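Serine/threonine-protein kinase-like protein ACR4 (Arabidopsis thaliana, PDB 7A0J) acts as a plasma-membrane receptor kinase that pairs with the CLE40 peptide to control formative cell divisions in meristems, including the root tip. Local coordinates at residues G284-T287 and P293-W296; V202-K207 and V254-F259. All blocks are in the same frame, centred on the assembly; numbering follows the deposited sequence.

Contact 1 of 2, residues G284-T287 and P293-W296; sequences GVLT and PVCW
The backbone bond between G284 and V294 carries this contact. G284 N donates to V294 O across 2.9 Å, and the N-H points at the oxygen with an angle of 165°. The two residues form an antiparallel hydrogen-bonded pair, their CA atoms 5.7 Å apart. The return pair, V294 N and G284 O, is 3.7 Å apart and does not count as a bond. G284 O also lies 3.4 Å from V294 O, and since both are acceptors that approach gains nothing. This spacing is consistent with the two chains diverging toward the loop that connects them.

They belong to strands 281-285 and 294-297, a beta hairpin in the seventh repeat of the ectodomain, a seven-bladed beta-propeller built of repeats of about 36 residues. The disulfide between C295 and C283 ties the same two strands covalently, and V285 bonds through its backbone to Y273 and D274, so strand 281-285 sits between 294-297 and 274-277 as the middle strand of its blade.

Apolar packing takes over beyond the pair. L286, in the loop, reaches back with CD1 to V294 CG2 at 3.8 Å, the two side chains crossing at about a right angle. V294 holds CG1 anti to its backbone nitrogen (chi1 -178°), which places CG2 beside that nitrogen, on the way to the leucine. I270 and F272 also touch L286.

The aromatic part is lighter. W296 swings its indole back along the hairpin, and CZ3 comes within 4.1 Å of G284 N, meeting it obliquely. W296 also touches L275 of its own blade, and A253 and C255 of strand 253-257 in the neighbouring one.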
ATOM      1  N   GLY A 284     -11.034   7.762  -1.578  1.00 45.10           N
ATOM      2  CA  GLY A 284     -11.798   7.092  -0.511  1.00 46.22           C
ATOM      3  C   GLY A 284     -12.994   6.353  -1.084  1.00 47.97           C
ATOM      4  O   GLY A 284     -13.499   6.785  -2.138  1.00 48.60           O
ATOM      5  N   VAL A 285     -13.424   5.279  -0.416  1.00 49.64           N
ATOM      6  CA  VAL A 285     -14.612   4.460  -0.805  1.00 52.59           C
ATOM      7  C   VAL A 285     -15.689   4.619   0.277  1.00 54.94           C
ATOM      8  O   VAL A 285     -15.352   4.495   1.470  1.00 54.79           O
ATOM      9  CB  VAL A 285     -14.243   2.982  -1.046  1.00 53.59           C
ATOM     10  CG1 VAL A 285     -13.519   2.801  -2.372  1.00 52.90           C
ATOM     11  CG2 VAL A 285     -13.424   2.383   0.090  1.00 53.18           C
ATOM     12  N   LEU A 286     -16.925   4.914  -0.140  1.00 57.59           N
ATOM     13  CA  LEU A 286     -18.121   5.031   0.740  1.00 60.72           C
ATOM     14  C   LEU A 286     -18.815   3.668   0.816  1.00 64.10           C
ATOM     15  O   LEU A 286     -19.125   3.224   1.938  1.00 65.89           O
ATOM     16  CB  LEU A 286     -19.079   6.086   0.176  1.00 61.99           C
ATOM     17  CG  LEU A 286     -18.668   7.543   0.387  1.00 60.60           C
ATOM     18  CD1 LEU A 286     -17.608   7.966  -0.619  1.00 58.38           C
ATOM     19  CD2 LEU A 286     -19.879   8.458   0.293  1.00 62.99           C
ATOM     20  N   THR A 287     -19.054   3.050  -0.345  1.00 65.77           N
ATOM     21  CA  THR A 287     -19.788   1.766  -0.499  1.00 69.98           C
ATOM     22  C   THR A 287     -19.263   1.021  -1.733  1.00 70.26           C
ATOM     23  O   THR A 287     -18.383   1.569  -2.426  1.00 67.38           O
ATOM     24  CB  THR A 287     -21.300   2.018  -0.572  1.00 73.66           C
ATOM     25  OG1 THR A 287     -21.954   0.769  -0.800  1.00 78.25           O
ATOM     26  CG2 THR A 287     -21.688   3.003  -1.654  1.00 73.23           C
ATOM     27  N   PRO A 293     -14.365   6.259  -8.419  1.00 53.81           N
ATOM     28  CA  PRO A 293     -13.989   6.579  -7.041  1.00 51.66           C
ATOM     29  C   PRO A 293     -14.032   8.080  -6.711  1.00 51.01           C
ATOM     30  O   PRO A 293     -13.891   8.890  -7.612  1.00 51.71           O
ATOM     31  CB  PRO A 293     -12.554   6.041  -6.950  1.00 49.87           C
ATOM     32  CG  PRO A 293     -12.017   6.193  -8.357  1.00 50.71           C
ATOM     33  CD  PRO A 293     -13.204   5.931  -9.261  1.00 53.35           C
ATOM     34  N   VAL A 294     -14.223   8.401  -5.428  1.00 50.09           N
ATOM     35  CA  VAL A 294     -14.161   9.789  -4.879  1.00 50.05           C
ATOM     36  C   VAL A 294     -12.692  10.104  -4.575  1.00 48.41           C
ATOM     37  O   VAL A 294     -12.161   9.547  -3.597  1.00 47.15           O
ATOM     38  CB  VAL A 294     -15.046   9.950  -3.628  1.00 50.60           C
ATOM     39  CG1 VAL A 294     -15.026  11.380  -3.109  1.00 51.39           C
ATOM     40  CG2 VAL A 294     -16.474   9.492  -3.878  1.00 52.57           C
ATOM     41  N   CYS A 295     -12.062  10.954  -5.391  1.00 48.84           N
ATOM     42  CA  CYS A 295     -10.613  11.282  -5.316  1.00 48.18           C
ATOM     43  C   CYS A 295     -10.412  12.797  -5.306  1.00 50.30           C
ATOM     44  O   CYS A 295     -11.236  13.515  -5.906  1.00 52.26           O
ATOM     45  CB  CYS A 295      -9.843  10.667  -6.478  1.00 47.70           C
ATOM     46  SG  CYS A 295     -10.135   8.890  -6.660  1.00 46.42           S
ATOM     47  N   TRP A 296      -9.346  13.248  -4.642  1.00 50.65           N
ATOM     48  CA  TRP A 296      -8.949  14.675  -4.525  1.00 53.50           C
ATOM     49  C   TRP A 296      -7.424  14.792  -4.565  1.00 54.10           C
ATOM     50  O   TRP A 296      -6.743  13.873  -4.063  1.00 52.04           O
ATOM     51  CB  TRP A 296      -9.565  15.302  -3.267  1.00 54.61           C
ATOM     52  CG  TRP A 296      -9.022  14.778  -1.972  1.00 53.44           C
ATOM     53  CD1 TRP A 296      -7.997  15.295  -1.233  1.00 54.78           C
ATOM     54  CD2 TRP A 296      -9.503  13.634  -1.245  1.00 51.35           C
ATOM     55  NE1 TRP A 296      -7.802  14.545  -0.104  1.00 53.53           N
ATOM     56  CE2 TRP A 296      -8.712  13.521  -0.082  1.00 51.38           C
ATOM     57  CE3 TRP A 296     -10.515  12.692  -1.466  1.00 50.12           C
ATOM     58  CZ2 TRP A 296      -8.907  12.506   0.853  1.00 50.05           C
ATOM     59  CZ3 TRP A 296     -10.706  11.688  -0.541  1.00 49.01           C
ATOM     60  CH2 TRP A 296      -9.912  11.598   0.602  1.00 48.92           C
TER

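Contact 2 of 2, residues V202-K207 and V254-F259; sequences VLCWGK and VCWGFF
W256 and C204 meet because each first torsion turns its group into the interface between two sheets. In W256, CG sits between the backbone nitrogen and the carbonyl carbon (chi1 66°), which sends the indole across toward strand 202-206. In C204, SG lies anti to the carbonyl carbon (chi1 -58°), where it comes up to the rim of the indole instead of its face.

The nearest ring atoms to the sulfur are NE1 and CZ2, on either side of CE2: W256 NE1 lies 3.6 Å from C204 SG, and W256 CZ2 3.8 Å from it. Seen from the five-membered ring, whose centroid is 4.7 Å from C204 SG, the sulfur is 85° off the normal, practically in the ring plane. This is an edge-on cysteine sulfur-aromatic contact. V202, two residues earlier on the same strand, adds a looser apolar touch, its CG1 approaching W256 CZ2 obliquely at 4.2 Å.

C204 is bonded to C192, which W256 also touches, so the indole touches both cysteines of that disulfide. P228, P229 and L233 pack on the indole too, and a 1,2-ethanediol, probably from the crystallisation liquor, lies about 3 Å from its nearest atom.

With an alanine at W256 the sulfur of C204 and the CG1 of V202 would probably lose their partner, and a gap would be likely to open between the two sheets.

Backbones stay far apart, the nearest CA atoms, C204 and G257, being 9.8 Å from each other: this is side-chain packing between neighbouring blades of a beta-propeller, here repeats 5 and 6.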
ATOM      1  N   VAL A 202      -1.850   8.389  15.670  1.00 52.51           N
ATOM      2  CA  VAL A 202      -0.911   8.244  14.518  1.00 50.11           C
ATOM      3  C   VAL A 202       0.445   8.856  14.895  1.00 50.92           C
ATOM      4  O   VAL A 202       0.456   9.900  15.567  1.00 52.84           O
ATOM      5  CB  VAL A 202      -1.485   8.875  13.232  1.00 48.59           C
ATOM      6  CG1 VAL A 202      -1.415  10.397  13.247  1.00 49.90           C
ATOM      7  CG2 VAL A 202      -0.805   8.325  11.988  1.00 46.65           C
ATOM      8  N   LEU A 203       1.538   8.218  14.470  1.00 49.74           N
ATOM      9  CA  LEU A 203       2.929   8.728  14.604  1.00 50.83           C
ATOM     10  C   LEU A 203       3.590   8.703  13.221  1.00 48.91           C
ATOM     11  O   LEU A 203       3.557   7.637  12.578  1.00 47.04           O
ATOM     12  CB  LEU A 203       3.684   7.850  15.609  1.00 52.32           C
ATOM     13  CG  LEU A 203       4.890   8.499  16.287  1.00 54.96           C
ATOM     14  CD1 LEU A 203       4.464   9.667  17.166  1.00 57.44           C
ATOM     15  CD2 LEU A 203       5.658   7.474  17.108  1.00 56.24           C
ATOM     16  N   CYS A 204       4.146   9.837  12.780  1.00 49.45           N
ATOM     17  CA  CYS A 204       4.745  10.026  11.429  1.00 48.35           C
ATOM     18  C   CYS A 204       6.199  10.488  11.556  1.00 50.14           C
ATOM     19  O   CYS A 204       6.471  11.376  12.384  1.00 52.34           O
ATOM     20  CB  CYS A 204       3.950  11.032  10.607  1.00 48.02           C
ATOM     21  SG  CYS A 204       2.216  10.562  10.378  1.00 46.34           S
ATOM     22  N   TRP A 205       7.088   9.910  10.742  1.00 49.59           N
ATOM     23  CA  TRP A 205       8.548  10.188  10.738  1.00 51.35           C
ATOM     24  C   TRP A 205       9.110   9.962   9.330  1.00 51.00           C
ATOM     25  O   TRP A 205       8.425   9.298   8.530  1.00 48.74           O
ATOM     26  CB  TRP A 205       9.253   9.304  11.773  1.00 51.69           C
ATOM     27  CG  TRP A 205       9.289   7.851  11.408  1.00 49.64           C
ATOM     28  CD1 TRP A 205      10.305   7.191  10.780  1.00 49.51           C
ATOM     29  CD2 TRP A 205       8.264   6.870  11.648  1.00 47.84           C
ATOM     30  NE1 TRP A 205       9.988   5.870  10.618  1.00 48.00           N
ATOM     31  CE2 TRP A 205       8.742   5.643  11.139  1.00 46.95           C
ATOM     32  CE3 TRP A 205       7.000   6.901  12.249  1.00 47.39           C
ATOM     33  CZ2 TRP A 205       7.999   4.465  11.215  1.00 45.76           C
ATOM     34  CZ3 TRP A 205       6.265   5.738  12.321  1.00 46.18           C
ATOM     35  CH2 TRP A 205       6.760   4.537  11.809  1.00 45.47           C
ATOM     36  N   GLY A 206      10.313  10.481   9.057  1.00 53.46           N
ATOM     37  CA  GLY A 206      11.038  10.283   7.786  1.00 54.02           C
ATOM     38  C   GLY A 206      11.834  11.509   7.377  1.00 57.08           C
ATOM     39  O   GLY A 206      11.989  12.421   8.213  1.00 59.31           O
ATOM     40  N   LYS A 207      12.318  11.523   6.131  1.00 57.99           N
ATOM     41  CA  LYS A 207      13.125  12.625   5.538  1.00 60.91           C
ATOM     42  C   LYS A 207      12.227  13.848   5.326  1.00 61.70           C
ATOM     43  O   LYS A 207      12.615  14.927   5.819  1.00 64.87           O
ATOM     44  CB  LYS A 207      13.758  12.174   4.217  1.00 61.16           C
ATOM     45  N   VAL A 254      -9.055  13.091   7.006  1.00 44.80           N
ATOM     46  CA  VAL A 254      -8.167  14.235   7.372  1.00 46.14           C
ATOM     47  C   VAL A 254      -6.794  13.970   6.748  1.00 45.12           C
ATOM     48  O   VAL A 254      -6.325  12.817   6.830  1.00 43.48           O
ATOM     49  CB  VAL A 254      -8.087  14.435   8.901  1.00 47.57           C
ATOM     50  CG1 VAL A 254      -7.672  13.168   9.633  1.00 46.54           C
ATOM     51  CG2 VAL A 254      -7.174  15.594   9.276  1.00 49.12           C
ATOM     52  N   CYS A 255      -6.199  14.992   6.124  1.00 46.26           N
ATOM     53  CA  CYS A 255      -4.866  14.934   5.466  1.00 46.10           C
ATOM     54  C   CYS A 255      -3.946  16.006   6.059  1.00 47.95           C
ATOM     55  O   CYS A 255      -4.459  17.029   6.547  1.00 49.81           O
ATOM     56  CB  CYS A 255      -4.988  15.112   3.957  1.00 46.16           C
ATOM     57  SG  CYS A 255      -6.032  13.858   3.170  1.00 45.15           S
ATOM     58  N   TRP A 256      -2.635  15.761   6.013  1.00 47.91           N
ATOM     59  CA  TRP A 256      -1.579  16.653   6.561  1.00 50.11           C
ATOM     60  C   TRP A 256      -0.254  16.371   5.843  1.00 50.37           C
ATOM     61  O   TRP A 256      -0.112  15.268   5.283  1.00 48.21           O
ATOM     62  CB  TRP A 256      -1.458  16.454   8.078  1.00 50.29           C
ATOM     63  CG  TRP A 256      -0.972  15.092   8.469  1.00 48.10           C
ATOM     64  CD1 TRP A 256       0.318  14.722   8.716  1.00 48.06           C
ATOM     65  CD2 TRP A 256      -1.768  13.906   8.644  1.00 46.28           C
ATOM     66  NE1 TRP A 256       0.380  13.394   9.036  1.00 46.47           N
ATOM     67  CE2 TRP A 256      -0.883  12.865   9.002  1.00 45.28           C
ATOM     68  CE3 TRP A 256      -3.135  13.620   8.537  1.00 45.57           C
ATOM     69  CZ2 TRP A 256      -1.325  11.566   9.251  1.00 43.76           C
ATOM     70  CZ3 TRP A 256      -3.569  12.337   8.785  1.00 44.25           C
ATOM     71  CH2 TRP A 256      -2.674  11.324   9.136  1.00 43.40           C
ATOM     72  N   GLY A 257       0.674  17.334   5.867  1.00 53.52           N
ATOM     73  CA  GLY A 257       2.037  17.197   5.316  1.00 54.71           C
ATOM     74  C   GLY A 257       2.510  18.471   4.639  1.00 58.10           C
ATOM     75  O   GLY A 257       2.004  19.554   4.998  1.00 60.50           O
ATOM     76  N   PHE A 258       3.455  18.341   3.703  1.00 88.70           N
ATOM     77  CA  PHE A 258       4.050  19.453   2.915  1.00 94.16           C
ATOM     78  C   PHE A 258       3.053  19.910   1.842  1.00 93.19           C
ATOM     79  O   PHE A 258       2.916  21.131   1.632  1.00 98.34           O
ATOM     80  N   PHE A 259       2.390  18.953   1.184  1.00 87.67           N
ATOM     81  CA  PHE A 259       1.366  19.186   0.131  1.00 86.14           C
ATOM     82  C   PHE A 259       0.045  19.609   0.785  1.00 85.90           C
ATOM     83  O   PHE A 259      -0.029  20.778   1.215  1.00 90.89           O
TER

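In the fold
One contact lies within a blade of the propeller, the other between blades. Contact 1 pairs the last two strands of repeat 7 near a turn, and is partly buried, with a leucine exposed to solvent. Contact 2 is buried and joins blades 5 and 6 without any backbone pairing. Their chemistry follows: a main-chain bond backed by light apolar packing in one, sulfur against indole in the other. They also connect directly, since W296 of contact 1 sets its NE1 3.8 Å from the SG of C255, on the 254-259 segment of contact 2, the same tryptophan-on-disulfide relation repeated one blade further round. Their centres are about 21 Å apart.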